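Local atomic coordinates of soluble lytic murein transglycosylase (Pseudomonas aeruginosa, PDB entry 5OHU), a protein that probably cleaves the glycan strands of bacterial peptidoglycan as a lytic transglycosylase, working both from strand ends and within the strands. Residues F125-L137 against Q159-Q171. Numbering follows the deposited sequence.
With PO4 (phosphate ion), chain B; PO4 (phosphate ion), chain F.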
ATOM      1  N   PHE A 125      -1.006 -17.880   7.937  1.00 23.80           N
ATOM      2  CA  PHE A 125       0.039 -18.250   8.883  1.00 28.86           C
ATOM      3  C   PHE A 125       0.921 -19.303   8.226  1.00 22.21           C
ATOM      4  O   PHE A 125       0.502 -20.452   8.050  1.00 23.53           O
ATOM      5  CB  PHE A 125      -0.549 -18.768  10.191  1.00 29.06           C
ATOM      6  CG  PHE A 125      -1.206 -17.709  11.020  1.00 26.82           C
ATOM      7  CD1 PHE A 125      -0.486 -16.613  11.465  1.00 26.29           C
ATOM      8  CD2 PHE A 125      -2.544 -17.820  11.373  1.00 22.64           C
ATOM      9  CE1 PHE A 125      -1.093 -15.638  12.254  1.00 34.98           C
ATOM     10  CE2 PHE A 125      -3.154 -16.854  12.154  1.00 20.84           C
ATOM     11  CZ  PHE A 125      -2.432 -15.759  12.595  1.00 27.52           C
ATOM     12  N   THR A 126       2.136 -18.902   7.848  1.00 18.89           N
ATOM     13  CA  THR A 126       3.093 -19.840   7.274  1.00 19.67           C
ATOM     14  C   THR A 126       3.289 -21.070   8.156  1.00 20.07           C
ATOM     15  O   THR A 126       3.481 -22.178   7.647  1.00 20.54           O
ATOM     16  CB  THR A 126       4.432 -19.120   7.051  1.00 30.66           C
ATOM     17  OG1 THR A 126       4.240 -18.036   6.142  1.00 34.06           O
ATOM     18  CG2 THR A 126       5.478 -20.058   6.471  1.00 13.87           C
ATOM     19  N   GLU A 127       3.237 -20.898   9.480  1.00 20.55           N
ATOM     20  CA  GLU A 127       3.424 -22.025  10.382  1.00 18.72           C
ATOM     21  C   GLU A 127       2.367 -23.103  10.162  1.00 22.77           C
ATOM     22  O   GLU A 127       2.677 -24.300  10.160  1.00 24.42           O
ATOM     23  CB  GLU A 127       3.400 -21.532  11.829  1.00 21.15           C
ATOM     24  CG  GLU A 127       3.630 -22.634  12.854  1.00 23.91           C
ATOM     25  CD  GLU A 127       3.570 -22.121  14.293  1.00 37.83           C
ATOM     26  OE1 GLU A 127       3.831 -22.920  15.213  1.00 38.41           O
ATOM     27  OE2 GLU A 127       3.272 -20.921  14.506  1.00 39.37           O
ATOM     28  N   LEU A 128       1.114 -22.701   9.968  1.00 19.04           N
ATOM     29  CA  LEU A 128       0.067 -23.686   9.722  1.00 19.01           C
ATOM     30  C   LEU A 128       0.233 -24.339   8.351  1.00 15.14           C
ATOM     31  O   LEU A 128       0.041 -25.552   8.204  1.00 20.66           O
ATOM     32  CB  LEU A 128      -1.312 -23.027   9.847  1.00 16.84           C
ATOM     33  CG  LEU A 128      -1.688 -22.364  11.165  1.00 15.79           C
ATOM     34  CD1 LEU A 128      -2.981 -21.594  10.997  1.00 21.87           C
ATOM     35  CD2 LEU A 128      -1.822 -23.398  12.287  1.00 16.08           C
ATOM     36  N   ASP A 129       0.582 -23.549   7.336  1.00 15.40           N
ATOM     37  CA  ASP A 129       0.873 -24.117   6.023  1.00 19.91           C
ATOM     38  C   ASP A 129       1.934 -25.204   6.122  1.00 15.81           C
ATOM     39  O   ASP A 129       1.809 -26.271   5.511  1.00 18.19           O
ATOM     40  CB  ASP A 129       1.316 -23.013   5.054  1.00 19.87           C
ATOM     41  CG  ASP A 129       0.274 -21.916   4.891  1.00 27.05           C
ATOM     42  OD1 ASP A 129      -0.884 -22.098   5.341  1.00 28.75           O
ATOM     43  OD2 ASP A 129       0.611 -20.868   4.295  1.00 31.25           O
ATOM     44  N   CYS A 130       2.966 -24.975   6.927  1.00 15.85           N
ATOM     45  CA  CYS A 130       4.010 -25.991   7.059  1.00 14.61           C
ATOM     46  C   CYS A 130       3.513 -27.219   7.800  1.00 20.61           C
ATOM     47  O   CYS A 130       3.794 -28.350   7.380  1.00 19.25           O
ATOM     48  CB  CYS A 130       5.228 -25.381   7.734  1.00 18.32           C
ATOM     49  SG  CYS A 130       6.078 -24.361   6.486  1.00 34.40           S
ATOM     50  N   LEU A 131       2.745 -27.021   8.883  1.00 15.06           N
ATOM     51  CA  LEU A 131       2.108 -28.155   9.543  1.00 15.33           C
ATOM     52  C   LEU A 131       1.198 -28.899   8.574  1.00 16.34           C
ATOM     53  O   LEU A 131       1.115 -30.129   8.612  1.00 16.13           O
ATOM     54  CB  LEU A 131       1.330 -27.668  10.765  1.00 15.56           C
ATOM     55  CG  LEU A 131       2.237 -27.135  11.881  1.00 20.15           C
ATOM     56  CD1 LEU A 131       1.428 -26.452  12.970  1.00 15.81           C
ATOM     57  CD2 LEU A 131       3.030 -28.287  12.453  1.00 15.63           C
ATOM     58  N   TYR A 132       0.517 -28.171   7.680  1.00 15.37           N
ATOM     59  CA  TYR A 132      -0.353 -28.847   6.718  1.00 15.49           C
ATOM     60  C   TYR A 132       0.454 -29.676   5.730  1.00 16.54           C
ATOM     61  O   TYR A 132       0.058 -30.797   5.383  1.00 15.56           O
ATOM     62  CB  TYR A 132      -1.223 -27.832   5.980  1.00 16.60           C
ATOM     63  CG  TYR A 132      -2.225 -28.458   5.046  1.00 20.86           C
ATOM     64  CD1 TYR A 132      -3.217 -29.324   5.527  1.00 17.97           C
ATOM     65  CD2 TYR A 132      -2.180 -28.184   3.674  1.00 21.68           C
ATOM     66  CE1 TYR A 132      -4.147 -29.901   4.659  1.00 18.83           C
ATOM     67  CE2 TYR A 132      -3.103 -28.741   2.793  1.00 26.42           C
ATOM     68  CZ  TYR A 132      -4.085 -29.591   3.287  1.00 30.96           C
ATOM     69  OH  TYR A 132      -4.986 -30.137   2.403  1.00 32.11           O
ATOM     70  N   GLY A 133       1.587 -29.143   5.263  1.00 16.53           N
ATOM     71  CA  GLY A 133       2.483 -29.952   4.449  1.00 15.05           C
ATOM     72  C   GLY A 133       2.921 -31.225   5.153  1.00 15.20           C
ATOM     73  O   GLY A 133       2.962 -32.299   4.546  1.00 27.56           O
ATOM     74  N   GLN A 134       3.245 -31.125   6.445  1.00 19.59           N
ATOM     75  CA  GLN A 134       3.569 -32.321   7.219  1.00 18.70           C
ATOM     76  C   GLN A 134       2.409 -33.307   7.203  1.00 23.52           C
ATOM     77  O   GLN A 134       2.603 -34.516   7.018  1.00 25.31           O
ATOM     78  CB  GLN A 134       3.928 -31.953   8.665  1.00 20.65           C
ATOM     79  CG  GLN A 134       5.263 -31.220   8.840  1.00 24.53           C
ATOM     80  CD  GLN A 134       5.545 -30.811  10.290  1.00 25.85           C
ATOM     81  OE1 GLN A 134       5.991 -29.691  10.553  1.00 29.33           O
ATOM     82  NE2 GLN A 134       5.271 -31.711  11.235  1.00 20.72           N
ATOM     83  N   TYR A 135       1.189 -32.809   7.389  1.00 21.14           N
ATOM     84  CA  TYR A 135       0.033 -33.694   7.318  1.00 16.86           C
ATOM     85  C   TYR A 135      -0.025 -34.406   5.968  1.00 19.47           C
ATOM     86  O   TYR A 135      -0.300 -35.611   5.898  1.00 18.49           O
ATOM     87  CB  TYR A 135      -1.256 -32.909   7.551  1.00 16.48           C
ATOM     88  CG  TYR A 135      -2.488 -33.704   7.184  1.00 20.24           C
ATOM     89  CD1 TYR A 135      -3.090 -34.548   8.115  1.00 23.91           C
ATOM     90  CD2 TYR A 135      -3.031 -33.639   5.911  1.00 16.76           C
ATOM     91  CE1 TYR A 135      -4.192 -35.289   7.787  1.00 25.62           C
ATOM     92  CE2 TYR A 135      -4.150 -34.375   5.571  1.00 16.84           C
ATOM     93  CZ  TYR A 135      -4.715 -35.200   6.511  1.00 24.54           C
ATOM     94  OH  TYR A 135      -5.829 -35.938   6.212  1.00 31.22           O
ATOM     95  N   GLN A 136       0.177 -33.661   4.879  1.00 17.45           N
ATOM     96  CA  GLN A 136       0.131 -34.287   3.564  1.00 22.99           C
ATOM     97  C   GLN A 136       1.215 -35.350   3.424  1.00 27.20           C
ATOM     98  O   GLN A 136       0.949 -36.436   2.902  1.00 26.10           O
ATOM     99  CB  GLN A 136       0.251 -33.234   2.462  1.00 20.95           C
ATOM    100  CG  GLN A 136      -0.887 -32.238   2.467  1.00 21.54           C
ATOM    101  CD  GLN A 136      -0.688 -31.091   1.505  1.00 28.28           C
ATOM    102  OE1 GLN A 136      -1.580 -30.780   0.717  1.00 31.12           O
ATOM    103  NE2 GLN A 136       0.481 -30.447   1.563  1.00 26.92           N
ATOM    104  N   LEU A 137       2.434 -35.074   3.909  1.00 24.13           N
ATOM    105  CA  LEU A 137       3.499 -36.063   3.757  1.00 27.77           C
ATOM    106  C   LEU A 137       3.176 -37.343   4.518  1.00 31.57           C
ATOM    107  O   LEU A 137       3.417 -38.445   4.015  1.00 34.83           O
ATOM    108  CB  LEU A 137       4.847 -35.497   4.210  1.00 25.11           C
ATOM    109  CG  LEU A 137       5.452 -34.452   3.279  1.00 23.21           C
ATOM    110  CD1 LEU A 137       6.897 -34.186   3.661  1.00 31.99           C
ATOM    111  CD2 LEU A 137       5.345 -34.932   1.864  1.00 17.57           C
ATOM    112  N   GLN A 159      11.972 -19.086   7.489  1.00 21.73           N
ATOM    113  CA  GLN A 159      10.650 -19.613   7.737  1.00 21.98           C
ATOM    114  C   GLN A 159      10.546 -20.135   9.167  1.00 26.00           C
ATOM    115  O   GLN A 159      11.557 -20.401   9.824  1.00 32.83           O
ATOM    116  CB  GLN A 159      10.334 -20.731   6.734  1.00 22.51           C
ATOM    117  CG  GLN A 159      10.152 -20.296   5.267  1.00 13.44           C
ATOM    118  CD  GLN A 159       8.919 -19.379   4.997  1.00 23.14           C
ATOM    119  OE1 GLN A 159       8.627 -18.442   5.741  1.00 27.30           O
ATOM    120  NE2 GLN A 159       8.185 -19.691   3.936  1.00 19.76           N
ATOM    121  N   PRO A 160       9.329 -20.267   9.688  1.00 28.87           N
ATOM    122  CA  PRO A 160       9.150 -20.756  11.060  1.00 22.82           C
ATOM    123  C   PRO A 160       9.640 -22.186  11.236  1.00 28.58           C
ATOM    124  O   PRO A 160       9.873 -22.940  10.289  1.00 29.79           O
ATOM    125  CB  PRO A 160       7.640 -20.673  11.276  1.00 26.39           C
ATOM    126  CG  PRO A 160       7.156 -19.659  10.286  1.00 26.02           C
ATOM    127  CD  PRO A 160       8.067 -19.794   9.094  1.00 22.90           C
ATOM    128  N   ALA A 161       9.745 -22.550  12.514  1.00 29.83           N
ATOM    129  CA  ALA A 161      10.270 -23.847  12.928  1.00 22.53           C
ATOM    130  C   ALA A 161       9.533 -25.015  12.293  1.00 22.87           C
ATOM    131  O   ALA A 161      10.161 -26.003  11.889  1.00 26.93           O
ATOM    132  CB  ALA A 161      10.195 -23.953  14.449  1.00 26.90           C
ATOM    133  N   ALA A 162       8.202 -24.957  12.235  1.00 22.06           N
ATOM    134  CA  ALA A 162       7.478 -26.079  11.644  1.00 24.70           C
ATOM    135  C   ALA A 162       7.889 -26.290  10.192  1.00 27.95           C
ATOM    136  O   ALA A 162       7.847 -27.421   9.689  1.00 28.22           O
ATOM    137  CB  ALA A 162       5.964 -25.866  11.744  1.00 23.12           C
ATOM    138  N   CYS A 163       8.284 -25.216   9.502  1.00 21.62           N
ATOM    139  CA  CYS A 163       8.758 -25.364   8.128  1.00 24.19           C
ATOM    140  C   CYS A 163      10.098 -26.076   8.089  1.00 25.71           C
ATOM    141  O   CYS A 163      10.345 -26.903   7.202  1.00 28.62           O
ATOM    142  CB  CYS A 163       8.831 -24.004   7.452  1.00 25.21           C
ATOM    143  SG  CYS A 163       7.245 -23.146   7.527  1.00 35.39           S
ATOM    144  N   ASP A 164      10.960 -25.795   9.061  1.00 24.23           N
ATOM    145  CA  ASP A 164      12.199 -26.557   9.178  1.00 36.58           C
ATOM    146  C   ASP A 164      11.919 -28.052   9.296  1.00 27.66           C
ATOM    147  O   ASP A 164      12.605 -28.878   8.680  1.00 26.07           O
ATOM    148  CB  ASP A 164      13.000 -26.067  10.382  1.00 52.29           C
ATOM    149  CG  ASP A 164      14.480 -26.150  10.153  1.00 68.77           C
ATOM    150  OD1 ASP A 164      15.012 -25.263   9.455  1.00 69.15           O
ATOM    151  OD2 ASP A 164      15.105 -27.111  10.651  1.00 78.57           O
ATOM    152  N   THR A 165      10.888 -28.419  10.055  1.00 16.59           N
ATOM    153  CA  THR A 165      10.505 -29.824  10.156  1.00 22.62           C
ATOM    154  C   THR A 165      10.028 -30.363   8.808  1.00 24.39           C
ATOM    155  O   THR A 165      10.416 -31.458   8.383  1.00 27.31           O
ATOM    156  CB  THR A 165       9.415 -29.971  11.210  1.00 23.96           C
ATOM    157  OG1 THR A 165       9.987 -29.744  12.498  1.00 28.40           O
ATOM    158  CG2 THR A 165       8.792 -31.364  11.153  1.00 16.96           C
ATOM    159  N   LEU A 166       9.179 -29.599   8.122  1.00 21.24           N
ATOM    160  CA  LEU A 166       8.704 -29.998   6.801  1.00 20.13           C
ATOM    161  C   LEU A 166       9.864 -30.154   5.831  1.00 18.68           C
ATOM    162  O   LEU A 166       9.975 -31.172   5.135  1.00 21.77           O
ATOM    163  CB  LEU A 166       7.714 -28.958   6.279  1.00 14.54           C
ATOM    164  CG  LEU A 166       7.135 -29.204   4.884  1.00 23.18           C
ATOM    165  CD1 LEU A 166       6.263 -30.459   4.879  1.00 14.75           C
ATOM    166  CD2 LEU A 166       6.333 -28.000   4.437  1.00 14.40           C
ATOM    167  N   PHE A 167      10.736 -29.141   5.772  1.00 14.41           N
ATOM    168  CA  PHE A 167      11.892 -29.201   4.885  1.00 15.03           C
ATOM    169  C   PHE A 167      12.744 -30.418   5.210  1.00 17.03           C
ATOM    170  O   PHE A 167      13.220 -31.104   4.303  1.00 19.42           O
ATOM    171  CB  PHE A 167      12.735 -27.924   5.003  1.00 14.20           C
ATOM    172  CG  PHE A 167      11.991 -26.653   4.649  1.00 23.87           C
ATOM    173  CD1 PHE A 167      10.855 -26.686   3.833  1.00 19.27           C
ATOM    174  CD2 PHE A 167      12.436 -25.421   5.149  1.00 14.95           C
ATOM    175  CE1 PHE A 167      10.172 -25.519   3.517  1.00 18.71           C
ATOM    176  CE2 PHE A 167      11.782 -24.256   4.837  1.00 17.82           C
ATOM    177  CZ  PHE A 167      10.634 -24.294   4.009  1.00 15.93           C
ATOM    178  N   GLY A 168      12.946 -30.688   6.510  1.00 19.40           N
ATOM    179  CA  GLY A 168      13.625 -31.909   6.924  1.00 17.90           C
ATOM    180  C   GLY A 168      12.982 -33.168   6.369  1.00 24.02           C
ATOM    181  O   GLY A 168      13.669 -34.067   5.877  1.00 27.64           O
ATOM    182  N   LEU A 169      11.655 -33.272   6.468  1.00 30.82           N
ATOM    183  CA  LEU A 169      10.990 -34.443   5.902  1.00 34.95           C
ATOM    184  C   LEU A 169      11.175 -34.486   4.397  1.00 34.07           C
ATOM    185  O   LEU A 169      11.431 -35.547   3.814  1.00 34.49           O
ATOM    186  CB  LEU A 169       9.506 -34.433   6.240  1.00 28.11           C
ATOM    187  CG  LEU A 169       9.194 -34.575   7.717  1.00 34.51           C
ATOM    188  CD1 LEU A 169       7.710 -34.296   7.926  1.00 40.42           C
ATOM    189  CD2 LEU A 169       9.573 -35.974   8.193  1.00 26.11           C
ATOM    190  N   TRP A 170      11.053 -33.324   3.763  1.00 30.45           N
ATOM    191  CA  TRP A 170      11.175 -33.202   2.317  1.00 29.11           C
ATOM    192  C   TRP A 170      12.589 -33.550   1.858  1.00 28.13           C
ATOM    193  O   TRP A 170      12.779 -34.305   0.900  1.00 25.02           O
ATOM    194  CB  TRP A 170      10.791 -31.770   1.965  1.00 30.27           C
ATOM    195  CG  TRP A 170      10.698 -31.377   0.565  1.00 30.79           C
ATOM    196  CD1 TRP A 170       9.940 -31.951  -0.414  1.00 33.31           C
ATOM    197  CD2 TRP A 170      11.308 -30.223  -0.013  1.00 24.50           C
ATOM    198  NE1 TRP A 170      10.072 -31.236  -1.583  1.00 33.77           N
ATOM    199  CE2 TRP A 170      10.913 -30.176  -1.361  1.00 27.71           C
ATOM    200  CE3 TRP A 170      12.177 -29.239   0.475  1.00 22.15           C
ATOM    201  CZ2 TRP A 170      11.355 -29.180  -2.231  1.00 28.97           C
ATOM    202  CZ3 TRP A 170      12.609 -28.250  -0.386  1.00 22.53           C
ATOM    203  CH2 TRP A 170      12.192 -28.225  -1.726  1.00 24.85           C
ATOM    204  N   GLN A 171      13.595 -33.013   2.547  1.00 27.67           N
ATOM    205  CA  GLN A 171      14.978 -33.398   2.281  1.00 33.20           C
ATOM    206  C   GLN A 171      15.202 -34.885   2.541  1.00 38.37           C
ATOM    207  O   GLN A 171      15.940 -35.545   1.803  1.00 37.58           O
ATOM    208  CB  GLN A 171      15.915 -32.555   3.144  1.00 29.99           C
ATOM    209  CG  GLN A 171      17.385 -32.889   3.010  1.00 33.82           C
ATOM    210  CD  GLN A 171      18.234 -32.055   3.942  1.00 45.20           C
ATOM    211  OE1 GLN A 171      17.868 -31.825   5.096  1.00 53.37           O
ATOM    212  NE2 GLN A 171      19.366 -31.573   3.440  1.00 45.34           N
TER
HETATM  213  P   PO4 B 701      14.519 -22.067   7.352  1.00 47.47           P
HETATM  214  O1  PO4 B 701      15.569 -21.711   8.370  1.00 51.20           O
HETATM  215  O2  PO4 B 701      13.904 -20.808   6.803  1.00 34.88           O
HETATM  216  O3  PO4 B 701      15.162 -22.883   6.255  1.00 47.35           O
HETATM  217  O4  PO4 B 701      13.436 -22.893   8.002  1.00 56.00           O
HETATM  218  P   PO4 F 705      -7.569 -33.248   2.935  1.00102.97           P
HETATM  219  O1  PO4 F 705      -6.256 -32.511   3.052  1.00102.53           O
HETATM  220  O2  PO4 F 705      -7.670 -34.307   4.009  1.00 91.92           O
HETATM  221  O3  PO4 F 705      -7.672 -33.910   1.578  1.00103.45           O
HETATM  222  O4  PO4 F 705      -8.687 -32.245   3.092  1.00107.37           O
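With SG lying opposite the carbonyl carbon and next to the backbone N in both Cys-130 and Cys-163, the two sulfurs meet in a disulfide whose chi3 of 97° is relaxed. The covalent bridge sits where the backbones come nearest, the CA atoms of Cys-130 and Cys-163 being 4.9 Å apart. Next to it, Ala-162 pushes its CB as a knob among Glu-127, Cys-130, Leu-131 and Gln-134, reaching 3.9 Å from CD2 of Leu-131. One turn on, Leu-166 swings CG away from its own backbone N (chi1 179°), which carries both methyls over to the other helix. There CD1 of Leu-166 lies against the bare backbone of Gly-133, 3.4 Å from atom C of Gly-133, while CD2 packs over Cys-130. Gln-134 fits in turn among Ala-162, Thr-165, Leu-166 and Leu-169, its extended side chain lying roughly perpendicular to that of Thr-165. Toward the C-terminal ends of the segments, the side chains of Leu-137 and Leu-169 pass one another head to tail, CD1 of Leu-137 coming 3.7 Å from CB of Leu-169. At the N-terminal end, CG2 of Thr-126 touches CD of Pro-160 at 3.7 Å and also rests on the amide of Gln-159, whose NE2 is hydrogen-bonded to the backbone O of Leu-152. Helix 142-153, which connects the pair, backs it: Leu-152 touches Cys-130, and Ser-149 touches Leu-166. The short segments run nearly alongside, their axes 8.0 Å apart at closest and inclined by 27°. Two near-parallel helices, joined in sequence through helix 142-153, meshing knobs-into-holes and here cross-linked by a disulfide, are typical of the alpha-superhelical, ring-shaped body of Slt70-like transglycosylases.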